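Local coordinates for heme-binding protein HutZ (PDB 3TGV) that binds heme with high efficiency and very probably degrades it to biliverdin with release of the iron, at residues A[9-14]-A[64-69]; A[34-39]-A[103-108]; A[80-85]-A[133-138]; A[86-91]-A[125-130]. The protein carries 1 engineered substitution. One frame throughout, in Å; residues are numbered along the deposited sequence.

Contact 1 (A[9-14]-A[64-69]); sequences EFRQER and IMMIED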
# COMPACT_ATOMS: atom_id res chain seq x y z
N GLU A 9 -7.57 15.42 11.66
CA GLU A 9 -6.92 16.16 10.59
C GLU A 9 -6.34 15.24 9.52
O GLU A 9 -6.44 15.53 8.33
CB GLU A 9 -5.82 17.06 11.15
CG GLU A 9 -6.31 18.13 12.13
CD GLU A 9 -7.41 19.03 11.55
OE1 GLU A 9 -8.56 18.56 11.39
OE2 GLU A 9 -7.11 20.22 11.27
N PHE A 10 -5.74 14.14 9.95
CA PHE A 10 -5.11 13.17 9.04
C PHE A 10 -6.16 12.52 8.14
O PHE A 10 -5.97 12.44 6.94
CB PHE A 10 -4.38 12.11 9.87
CG PHE A 10 -3.55 11.13 9.06
CD1 PHE A 10 -2.30 11.48 8.58
CD2 PHE A 10 -4.00 9.83 8.85
CE1 PHE A 10 -1.51 10.57 7.88
CE2 PHE A 10 -3.23 8.91 8.14
CZ PHE A 10 -1.98 9.28 7.66
N ARG A 11 -7.26 12.07 8.73
CA ARG A 11 -8.30 11.41 7.95
C ARG A 11 -8.89 12.36 6.93
O ARG A 11 -9.29 11.95 5.85
CB ARG A 11 -9.44 10.90 8.84
CG ARG A 11 -9.10 9.70 9.72
CD ARG A 11 -10.20 9.50 10.78
NE ARG A 11 -11.22 8.58 10.31
CZ ARG A 11 -12.46 8.51 10.78
NH1 ARG A 11 -12.88 9.34 11.72
NH2 ARG A 11 -13.30 7.63 10.25
N GLN A 12 -8.96 13.64 7.29
CA GLN A 12 -9.52 14.66 6.40
C GLN A 12 -8.57 15.05 5.28
O GLN A 12 -9.00 15.34 4.16
CB GLN A 12 -9.93 15.91 7.21
CG GLN A 12 -11.26 15.75 7.92
CD GLN A 12 -11.59 16.93 8.83
OE1 GLN A 12 -10.74 17.78 9.10
NE2 GLN A 12 -12.83 16.96 9.32
N GLU A 13 -7.27 15.06 5.57
CA GLU A 13 -6.28 15.46 4.58
C GLU A 13 -5.97 14.34 3.59
O GLU A 13 -5.85 14.59 2.39
CB GLU A 13 -4.99 15.92 5.27
CG GLU A 13 -3.91 16.46 4.32
CD GLU A 13 -3.05 15.36 3.70
OE1 GLU A 13 -2.71 14.39 4.43
OE2 GLU A 13 -2.71 15.46 2.49
N ARG A 14 -5.83 13.12 4.08
CA ARG A 14 -5.47 12.01 3.21
C ARG A 14 -6.62 11.70 2.27
O ARG A 14 -7.77 11.62 2.69
CB ARG A 14 -5.07 10.78 4.03
CG ARG A 14 -3.88 11.01 4.94
CD ARG A 14 -2.56 10.78 4.22
NE ARG A 14 -2.12 11.96 3.48
CZ ARG A 14 -1.27 11.94 2.46
NH1 ARG A 14 -0.77 10.79 2.02
NH2 ARG A 14 -0.93 13.08 1.87
N ILE A 64 -6.67 -2.35 4.91
CA ILE A 64 -6.64 -0.95 4.47
C ILE A 64 -5.59 -0.12 5.21
O ILE A 64 -5.40 -0.27 6.43
CB ILE A 64 -8.01 -0.30 4.71
CG1 ILE A 64 -9.07 -0.96 3.82
CG2 ILE A 64 -7.94 1.21 4.45
CD1 ILE A 64 -10.49 -0.66 4.25
N MET A 65 -4.90 0.74 4.49
CA MET A 65 -3.93 1.64 5.11
C MET A 65 -4.01 3.05 4.55
O MET A 65 -4.08 3.26 3.33
CB MET A 65 -2.50 1.09 4.96
CG MET A 65 -1.43 2.02 5.51
SD MET A 65 0.22 1.28 5.52
CE MET A 65 0.46 1.02 3.77
N MET A 66 -4.03 4.01 5.46
CA MET A 66 -3.98 5.42 5.12
C MET A 66 -2.62 5.91 5.66
O MET A 66 -2.33 5.76 6.85
CB MET A 66 -5.15 6.12 5.81
CG MET A 66 -5.43 7.56 5.43
SD MET A 66 -6.77 8.24 6.45
CE MET A 66 -8.04 7.01 6.20
N ILE A 67 -1.78 6.46 4.79
CA ILE A 67 -0.39 6.72 5.15
C ILE A 67 0.16 8.06 4.63
O ILE A 67 -0.19 8.50 3.53
CB ILE A 67 0.53 5.56 4.67
CG1 ILE A 67 1.96 5.76 5.17
CG2 ILE A 67 0.47 5.40 3.12
CD1 ILE A 67 2.79 4.50 5.13
N GLU A 68 1.02 8.70 5.42
CA GLU A 68 1.60 9.97 4.98
C GLU A 68 2.60 9.70 3.86
O GLU A 68 3.09 8.59 3.73
CB GLU A 68 2.28 10.73 6.13
CG GLU A 68 3.64 10.18 6.51
CD GLU A 68 4.25 10.93 7.70
OE1 GLU A 68 3.99 12.13 7.87
OE2 GLU A 68 5.01 10.30 8.44
N ASP A 69 2.90 10.72 3.07
CA ASP A 69 3.76 10.57 1.90
C ASP A 69 5.21 10.30 2.29
O ASP A 69 5.64 10.73 3.35
CB ASP A 69 3.70 11.84 1.05
CG ASP A 69 2.39 11.98 0.29
OD1 ASP A 69 1.76 10.94 0.02
OD2 ASP A 69 2.01 13.12 -0.04
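Phe10 of helix 9-13 and Arg14, the first residue beyond it, come down on Met66 and the backbone just after it. Packing is closest here: Met66 CG lies 3.5 Å from Arg14 CB and 3.7 Å from Phe10 CE2, both side chains sliding past Met66 in the opposite direction. CG anti to the backbone N (chi1 -174°) carries the Phe10 ring toward the strand; its edge there meets Met66 O, 3.5 Å from CE2, near the ring plane, beside Glu68 N. Arg14 CG covers one ring face over its centre, while Met66 SD sits obliquely, 4.9 Å from the Phe10 centroid, a Met-aromatic contact.

Arg14 then bends at chi2 and chi3. Its NH1 donates to Ile67 O at 2.8 Å and, from above the carboxylate plane, to Asp69 OD1 in a 3.2 Å salt bridge. NE and NH2 form a side-on salt bridge with Glu13, which should fix the guanidinium's rotation, and Arg14 thus joins two carboxylates. Asp69 is buried, held also by Glu70 N and Thr71 OG1 of the second subunit.

The solvent side is looser: Glu13 is exposed, and Arg11 offers Met66 SD its CA and inner chain before leading off to the Tyr42 hydroxyl. Laid at 98° over an antiparallel strand, the helix here belongs to the split barrel of the pyridoxamine 5'-phosphate oxidase family, close to its dimer interface.

Contact 2 (A[34-39]-A[103-108]); sequences PFVQNQ and AQMGER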
# COMPACT_ATOMS: atom_id res chain seq x y z
N PRO A 34 -8.54 6.37 -4.36
CA PRO A 34 -9.10 7.53 -3.66
C PRO A 34 -10.36 7.07 -2.92
O PRO A 34 -10.99 6.09 -3.33
CB PRO A 34 -9.46 8.49 -4.81
CG PRO A 34 -8.49 8.13 -5.90
CD PRO A 34 -8.26 6.64 -5.78
N PHE A 35 -10.72 7.72 -1.82
CA PHE A 35 -11.85 7.27 -1.01
C PHE A 35 -12.62 8.44 -0.45
O PHE A 35 -12.13 9.57 -0.43
CB PHE A 35 -11.35 6.41 0.17
CG PHE A 35 -10.72 7.22 1.27
CD1 PHE A 35 -9.44 7.74 1.13
CD2 PHE A 35 -11.40 7.47 2.46
CE1 PHE A 35 -8.84 8.48 2.15
CE2 PHE A 35 -10.83 8.22 3.48
CZ PHE A 35 -9.55 8.72 3.34
N VAL A 36 -13.84 8.17 0.01
CA VAL A 36 -14.52 9.04 0.95
C VAL A 36 -14.97 8.18 2.11
O VAL A 36 -15.07 6.96 1.98
CB VAL A 36 -15.77 9.72 0.32
CG1 VAL A 36 -15.37 10.57 -0.87
CG2 VAL A 36 -16.79 8.68 -0.09
N GLN A 37 -15.23 8.80 3.26
CA GLN A 37 -15.74 8.04 4.39
C GLN A 37 -16.91 8.75 5.04
O GLN A 37 -17.00 9.98 5.01
CB GLN A 37 -14.65 7.72 5.42
CG GLN A 37 -14.14 8.91 6.21
CD GLN A 37 -14.63 8.93 7.66
OE1 GLN A 37 -15.60 8.24 8.03
NE2 GLN A 37 -13.96 9.72 8.49
N ASN A 38 -17.83 7.96 5.58
CA ASN A 38 -19.00 8.48 6.26
C ASN A 38 -19.52 7.46 7.25
O ASN A 38 -18.83 6.49 7.58
CB ASN A 38 -20.09 8.92 5.27
CG ASN A 38 -20.46 7.82 4.28
OD1 ASN A 38 -20.69 6.67 4.66
ND2 ASN A 38 -20.52 8.18 3.01
N GLN A 39 -20.75 7.67 7.72
CA GLN A 39 -21.30 6.88 8.81
C GLN A 39 -21.49 5.42 8.40
O GLN A 39 -21.59 4.54 9.26
CB GLN A 39 -22.64 7.47 9.25
CG GLN A 39 -22.83 7.53 10.75
CD GLN A 39 -24.04 8.36 11.15
OE1 GLN A 39 -25.04 8.41 10.42
NE2 GLN A 39 -23.95 9.04 12.29
N ALA A 103 -22.12 11.53 -4.83
CA ALA A 103 -22.18 12.94 -4.49
C ALA A 103 -20.98 13.36 -3.64
O ALA A 103 -20.26 14.30 -3.99
CB ALA A 103 -23.47 13.25 -3.75
N GLN A 104 -20.77 12.66 -2.53
CA GLN A 104 -19.66 12.96 -1.63
C GLN A 104 -18.34 12.93 -2.38
O GLN A 104 -17.51 13.83 -2.23
CB GLN A 104 -19.63 11.97 -0.46
CG GLN A 104 -18.60 12.29 0.61
CD GLN A 104 -18.70 11.39 1.82
OE1 GLN A 104 -19.51 10.45 1.86
NE2 GLN A 104 -17.89 11.67 2.84
N MET A 105 -18.15 11.90 -3.20
CA MET A 105 -16.92 11.75 -3.98
C MET A 105 -16.71 12.88 -4.96
O MET A 105 -15.60 13.37 -5.12
CB MET A 105 -16.92 10.41 -4.71
CG MET A 105 -16.77 9.21 -3.80
SD MET A 105 -16.51 7.69 -4.72
CE MET A 105 -16.59 8.29 -6.39
N GLY A 106 -17.79 13.29 -5.63
CA GLY A 106 -17.73 14.44 -6.52
C GLY A 106 -17.28 15.68 -5.76
O GLY A 106 -16.42 16.42 -6.21
N GLU A 107 -17.85 15.89 -4.58
CA GLU A 107 -17.46 17.04 -3.76
C GLU A 107 -15.98 17.00 -3.37
O GLU A 107 -15.31 18.03 -3.36
CB GLU A 107 -18.34 17.13 -2.50
CG GLU A 107 -17.76 18.03 -1.42
CD GLU A 107 -18.62 19.25 -1.12
OE1 GLU A 107 -18.78 19.59 0.07
OE2 GLU A 107 -19.14 19.85 -2.09
N ARG A 108 -15.46 15.81 -3.07
CA ARG A 108 -14.06 15.70 -2.65
C ARG A 108 -13.09 15.70 -3.83
O ARG A 108 -11.99 16.23 -3.72
CB ARG A 108 -13.83 14.44 -1.81
CG ARG A 108 -12.62 14.55 -0.89
CD ARG A 108 -12.39 13.28 -0.07
NE ARG A 108 -11.45 13.55 1.01
CZ ARG A 108 -10.77 12.62 1.68
NH1 ARG A 108 -10.90 11.33 1.36
NH2 ARG A 108 -9.94 12.97 2.66
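A cation-pi contact of Arg108 on Phe35 marks one end of a helix-on-sheet packing, in which helix 103-108 lies against strand 34-38 of the split barrel, the two axes 8.4 Å apart at their closest. CG anti to the backbone N (chi1 -156°) starts the Arg108 chain toward the strand, and the extended run from CG to NE lets NH1 reach over the centre of the Phe35 ring, 3.5 Å above its plane. The guanidinium stands nearly upright on the ring, the planes 87° apart. The same NH1 donates to Phe35 O at 2.8 Å; that oxygen lies in the guanidinium plane, whereas the donor sits above the carbonyl plane.

At the other end Gln104 reaches the strand with an extended side chain and uses both ends of its amide. NE2 donates to Gln37 O at 2.9 Å, also from above the carbonyl plane, and OE1 receives Asn38 ND2 at 2.7 Å, this time within the Gln104 carbonyl plane. Asn38 OD1 takes the backbone N of Glu40.

Val36 fills the middle. Its CG1 lies 3.5 Å from Met105 CG, the two side chains crossing at about a right angle, and its CB lies 3.7 Å from Gln104 CD.

Arg108 NH2 is bound in turn by Gln12 O, which brings helix 3-13 into the same junction. The chemistry implies a helix held by two side-chain donors on strand carbonyls and an amide-amide bond returned by Asn38, with an aromatic face likely to help stabilise the arginine charge and a small apolar centre.

Contact 3 (A[80-85]-A[133-138]); sequences KRLTFD and LFVKGF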
# COMPACT_ATOMS: atom_id res chain seq x y z
N LYS A 80 3.81 7.98 9.48
CA LYS A 80 2.55 8.17 10.18
C LYS A 80 1.44 7.46 9.41
O LYS A 80 1.28 7.68 8.20
CB LYS A 80 2.27 9.67 10.28
CG LYS A 80 1.05 10.10 11.05
CD LYS A 80 1.11 11.62 11.28
CE LYS A 80 -0.25 12.23 11.52
NZ LYS A 80 -0.22 13.73 11.60
N ARG A 81 0.67 6.62 10.09
CA ARG A 81 -0.31 5.80 9.39
C ARG A 81 -1.44 5.27 10.27
O ARG A 81 -1.29 5.17 11.49
CB ARG A 81 0.39 4.63 8.70
CG ARG A 81 1.04 3.63 9.66
CD ARG A 81 2.02 2.73 8.92
NE ARG A 81 2.60 1.70 9.78
CZ ARG A 81 3.72 1.85 10.49
NH1 ARG A 81 4.40 2.98 10.43
NH2 ARG A 81 4.16 0.86 11.24
N LEU A 82 -2.55 4.94 9.62
CA LEU A 82 -3.70 4.28 10.23
C LEU A 82 -3.94 3.01 9.44
O LEU A 82 -4.00 3.05 8.21
CB LEU A 82 -4.96 5.13 10.09
CG LEU A 82 -5.03 6.50 10.76
CD1 LEU A 82 -6.37 7.14 10.47
CD2 LEU A 82 -4.79 6.39 12.27
N THR A 83 -4.10 1.88 10.12
CA THR A 83 -4.33 0.62 9.40
C THR A 83 -5.47 -0.16 10.06
O THR A 83 -5.62 -0.16 11.30
CB THR A 83 -3.05 -0.25 9.37
OG1 THR A 83 -1.95 0.54 8.92
CG2 THR A 83 -3.22 -1.43 8.42
N PHE A 84 -6.27 -0.82 9.24
CA PHE A 84 -7.37 -1.65 9.73
C PHE A 84 -7.82 -2.62 8.65
O PHE A 84 -7.61 -2.37 7.46
CB PHE A 84 -8.55 -0.78 10.20
CG PHE A 84 -9.12 0.13 9.14
CD1 PHE A 84 -8.52 1.34 8.85
CD2 PHE A 84 -10.28 -0.22 8.45
CE1 PHE A 84 -9.04 2.19 7.88
CE2 PHE A 84 -10.82 0.63 7.48
CZ PHE A 84 -10.19 1.84 7.20
N ASP A 85 -8.41 -3.73 9.07
CA ASP A 85 -8.98 -4.69 8.14
C ASP A 85 -10.47 -4.41 8.02
O ASP A 85 -11.04 -3.80 8.92
CB ASP A 85 -8.75 -6.13 8.61
CG ASP A 85 -7.28 -6.51 8.62
OD1 ASP A 85 -6.45 -5.76 8.04
OD2 ASP A 85 -6.94 -7.55 9.22
N LEU A 133 -8.37 -0.98 14.98
CA LEU A 133 -7.63 0.05 14.27
C LEU A 133 -6.24 0.20 14.89
O LEU A 133 -6.10 0.22 16.13
CB LEU A 133 -8.36 1.38 14.42
CG LEU A 133 -8.20 2.55 13.44
CD1 LEU A 133 -8.01 3.83 14.21
CD2 LEU A 133 -7.09 2.37 12.40
N PHE A 134 -5.23 0.32 14.05
CA PHE A 134 -3.88 0.61 14.52
C PHE A 134 -3.48 2.00 14.07
O PHE A 134 -3.70 2.39 12.92
CB PHE A 134 -2.90 -0.42 13.99
CG PHE A 134 -1.47 -0.12 14.31
CD1 PHE A 134 -0.60 0.34 13.33
CD2 PHE A 134 -0.96 -0.33 15.58
CE1 PHE A 134 0.73 0.61 13.62
CE2 PHE A 134 0.36 -0.06 15.88
CZ PHE A 134 1.21 0.40 14.89
N VAL A 135 -2.88 2.74 14.99
CA VAL A 135 -2.55 4.13 14.78
C VAL A 135 -1.09 4.32 15.12
O VAL A 135 -0.65 3.96 16.22
CB VAL A 135 -3.40 5.01 15.71
CG1 VAL A 135 -3.05 6.47 15.54
CG2 VAL A 135 -4.88 4.75 15.44
N LYS A 136 -0.31 4.86 14.19
CA LYS A 136 1.10 5.06 14.46
C LYS A 136 1.55 6.48 14.10
O LYS A 136 1.24 6.98 13.01
CB LYS A 136 1.93 4.03 13.69
CG LYS A 136 3.43 4.21 13.82
CD LYS A 136 3.97 3.57 15.10
CE LYS A 136 5.50 3.61 15.13
NZ LYS A 136 5.97 4.66 16.08
N GLY A 137 2.25 7.13 15.02
CA GLY A 137 2.84 8.44 14.79
C GLY A 137 2.00 9.65 15.15
O GLY A 137 2.30 10.77 14.71
N PHE A 138 0.94 9.44 15.93
CA PHE A 138 0.03 10.52 16.32
C PHE A 138 0.18 10.88 17.81
O PHE A 138 0.67 10.08 18.61
CB PHE A 138 -1.41 10.10 16.06
CG PHE A 138 -1.74 9.88 14.60
CD1 PHE A 138 -2.47 10.82 13.90
CD2 PHE A 138 -1.34 8.73 13.94
CE1 PHE A 138 -2.79 10.63 12.56
CE2 PHE A 138 -1.65 8.53 12.59
CZ PHE A 138 -2.38 9.48 11.91
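Leu82 and Val135 lie side by side, pointing the same way, in an antiparallel ladder that adds the short strand 134-136 to strand 81-91 of the split barrel. They form a non-hydrogen-bonded pair; on either side of it Arg81 with Lys136 and Thr83 with Phe134 are hydrogen-bonded pairs, each closed by two backbone bonds, such as Phe134 N to Thr83 O at 2.8 Å.

On the face of Arg81 and Lys136, two cationic chains cross obliquely. Lys136 sets its methylene carbons over the face of the guanidinium, with CG 3.7 Å from Arg81 NH1; the chain bends at chi2 and chi4, and NZ pairs with Glu141. Arg81 NH1 itself is bound by Arg79 O. The guanidinium is thus covered by Lys136 carbon, while the ammonium NZ is kept 6.1 Å from Arg81 NH1.

Beyond the ladder comes Gly137, and the chain returns with Phe138. Lys80 runs across the face of that ring at about a right angle, its CG 3.5 Å from Phe138 CE2, before its NZ reaches a salt bridge with Glu6; the still closer approach of Lys80 CE is doubtful. Phe10 of helix 3-13 meets the Phe138 ring edge-to-face.

At the opposite end the Leu133 and Phe84 side chains meet at a slant, with Leu133 CD2 4.0 Å from Phe84 CD1. Leu82 CD2 ends up 3.6 Å from Val135 CG2 and 3.8 Å from Phe138 CE2.

Contact 4 (A[86-91]-A[125-130]); sequences AVASMV and FRLQPE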
# COMPACT_ATOMS: atom_id res chain seq x y z
N ALA A 86 -11.08 -4.85 6.92
CA ALA A 86 -12.47 -4.54 6.63
C ALA A 86 -13.17 -5.63 5.83
O ALA A 86 -12.53 -6.54 5.32
CB ALA A 86 -12.57 -3.20 5.88
N VAL A 87 -14.49 -5.54 5.73
CA VAL A 87 -15.28 -6.43 4.89
C VAL A 87 -15.87 -5.63 3.75
O VAL A 87 -16.51 -4.61 3.98
CB VAL A 87 -16.43 -7.07 5.68
CG1 VAL A 87 -17.27 -7.96 4.75
CG2 VAL A 87 -15.89 -7.85 6.86
N ALA A 88 -15.63 -6.08 2.52
CA ALA A 88 -16.06 -5.33 1.34
C ALA A 88 -17.43 -5.76 0.86
O ALA A 88 -17.77 -6.94 0.91
CB ALA A 88 -15.04 -5.48 0.21
N SER A 89 -18.19 -4.80 0.37
CA SER A 89 -19.50 -5.07 -0.20
C SER A 89 -19.69 -4.13 -1.38
O SER A 89 -19.30 -2.96 -1.33
CB SER A 89 -20.58 -4.84 0.86
OG SER A 89 -21.74 -5.59 0.56
N MET A 90 -20.27 -4.64 -2.46
CA MET A 90 -20.53 -3.81 -3.62
C MET A 90 -21.82 -2.99 -3.45
O MET A 90 -22.82 -3.49 -2.94
CB MET A 90 -20.60 -4.66 -4.89
CG MET A 90 -20.89 -3.84 -6.11
SD MET A 90 -20.76 -4.77 -7.66
CE MET A 90 -21.47 -3.55 -8.79
N VAL A 91 -21.78 -1.74 -3.88
CA VAL A 91 -22.93 -0.85 -3.71
C VAL A 91 -23.74 -0.78 -5.00
O VAL A 91 -23.21 -0.45 -6.06
CB VAL A 91 -22.50 0.57 -3.30
CG1 VAL A 91 -23.71 1.48 -3.17
CG2 VAL A 91 -21.72 0.52 -1.99
N PHE A 125 -17.48 0.13 -3.96
CA PHE A 125 -17.42 -0.80 -2.84
C PHE A 125 -17.50 -0.08 -1.51
O PHE A 125 -16.79 0.90 -1.29
CB PHE A 125 -16.14 -1.65 -2.88
CG PHE A 125 -16.11 -2.68 -3.98
CD1 PHE A 125 -16.51 -3.99 -3.73
CD2 PHE A 125 -15.69 -2.35 -5.25
CE1 PHE A 125 -16.49 -4.94 -4.73
CE2 PHE A 125 -15.67 -3.29 -6.25
CZ PHE A 125 -16.07 -4.59 -6.00
N ARG A 126 -18.37 -0.56 -0.63
CA ARG A 126 -18.37 -0.13 0.77
C ARG A 126 -17.44 -1.00 1.59
O ARG A 126 -17.50 -2.23 1.52
CB ARG A 126 -19.78 -0.19 1.36
CG ARG A 126 -19.75 -0.34 2.87
CD ARG A 126 -20.94 0.28 3.57
NE ARG A 126 -22.14 -0.53 3.46
CZ ARG A 126 -23.09 -0.57 4.39
NH1 ARG A 126 -22.96 0.14 5.51
NH2 ARG A 126 -24.16 -1.34 4.21
N LEU A 127 -16.57 -0.37 2.38
CA LEU A 127 -15.64 -1.12 3.21
C LEU A 127 -15.89 -0.81 4.67
O LEU A 127 -15.81 0.35 5.08
CB LEU A 127 -14.20 -0.75 2.85
CG LEU A 127 -13.92 -0.63 1.36
CD1 LEU A 127 -12.49 -0.16 1.18
CD2 LEU A 127 -14.15 -1.96 0.67
N GLN A 128 -16.16 -1.84 5.46
CA GLN A 128 -16.53 -1.70 6.86
C GLN A 128 -15.55 -2.40 7.78
O GLN A 128 -15.37 -3.62 7.69
CB GLN A 128 -17.94 -2.24 7.10
CG GLN A 128 -18.96 -1.71 6.12
CD GLN A 128 -20.37 -2.14 6.46
OE1 GLN A 128 -20.90 -3.10 5.89
NE2 GLN A 128 -20.99 -1.42 7.39
N PRO A 129 -14.89 -1.63 8.66
CA PRO A 129 -13.88 -2.11 9.61
C PRO A 129 -14.44 -3.13 10.57
O PRO A 129 -15.62 -3.03 10.93
CB PRO A 129 -13.47 -0.84 10.37
CG PRO A 129 -14.59 0.12 10.16
CD PRO A 129 -15.12 -0.18 8.78
N GLU A 130 -13.63 -4.10 11.00
CA GLU A 130 -14.15 -5.14 11.88
C GLU A 130 -13.28 -5.58 13.06
O GLU A 130 -13.79 -5.95 14.11
CB GLU A 130 -14.54 -6.36 11.04
CG GLU A 130 -15.70 -7.13 11.62
CD GLU A 130 -16.45 -7.91 10.56
OE1 GLU A 130 -15.97 -9.00 10.18
OE2 GLU A 130 -17.51 -7.42 10.11
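Met90 approaches the Phe125 ring obliquely: SD lies 5.5 Å from the ring centroid, a Met-aromatic contact, and CB is 4.1 Å from Phe125 CE1. Ser89 O, Met90 N and Ala88 CB also approach this ring at a slant, neither squarely over it nor at its edge. The second flat group, the Arg126 guanidinium, carries Gln128 OE1 over the centre of one face; its NH1 is hydrogen-bonded to Glu40 O.

Between these groups, which point to opposite faces, the two strands pair antiparallel. Val87 pairs with Gln128 and Ser89 with Arg126, both hydrogen-bonded pairs, and the shortest of the four backbone bonds runs from Arg126 N to Ser89 O at 2.7 Å. Between them Ala88 and Leu127 form a non-hydrogen-bonded pair, in which Leu127 CD2 rests 3.7 Å from Ala88 CB. Ala86 and Ala88 offer only CB on this face, where Ile64 of the neighbouring strand and Leu56 of helix 51-58 pack.

The other face is more open and mixed in character. Val87 CG2 meets the carboxylate of Glu130, 3.5 Å from OE1, the side chains meeting at a slant. Toward the end of strand 81-91, still paired through Val91 and Leu124, Val91 CG2 packs 3.9 Å from Arg126 CB.

An antiparallel pair with one face apolar and mostly buried (Ala86, Ala88, Phe125, Leu127), though exposed at Met90 and Pro129, and the other bearing polar and charged chains is typical of a beta-barrel wall, here the split barrel of the FMN-binding clan.

The four contacts share one antiparallel sheet. Strand 81-91 serves two of them in succession: its first half joins strand 134-136 in contact 3 and its second half joins strand 122-129 in contact 4, with centres about 18 Å apart. Contact 1 lays helix 3-13 on strand 61-67, the sheet neighbour of 81-91, so its centre is about 9 Å from that of contact 3, and both touch the second subunit. Contact 2 sets helix 96-109 on strand 28-38 and meets contact 1 through Gln12 and Arg108. Along the chain, contact 1 closes before contact 3 opens, both segments of contact 4 fall between those of contact 3, and contact 2 alternates with all the others, interlocking early and late segments.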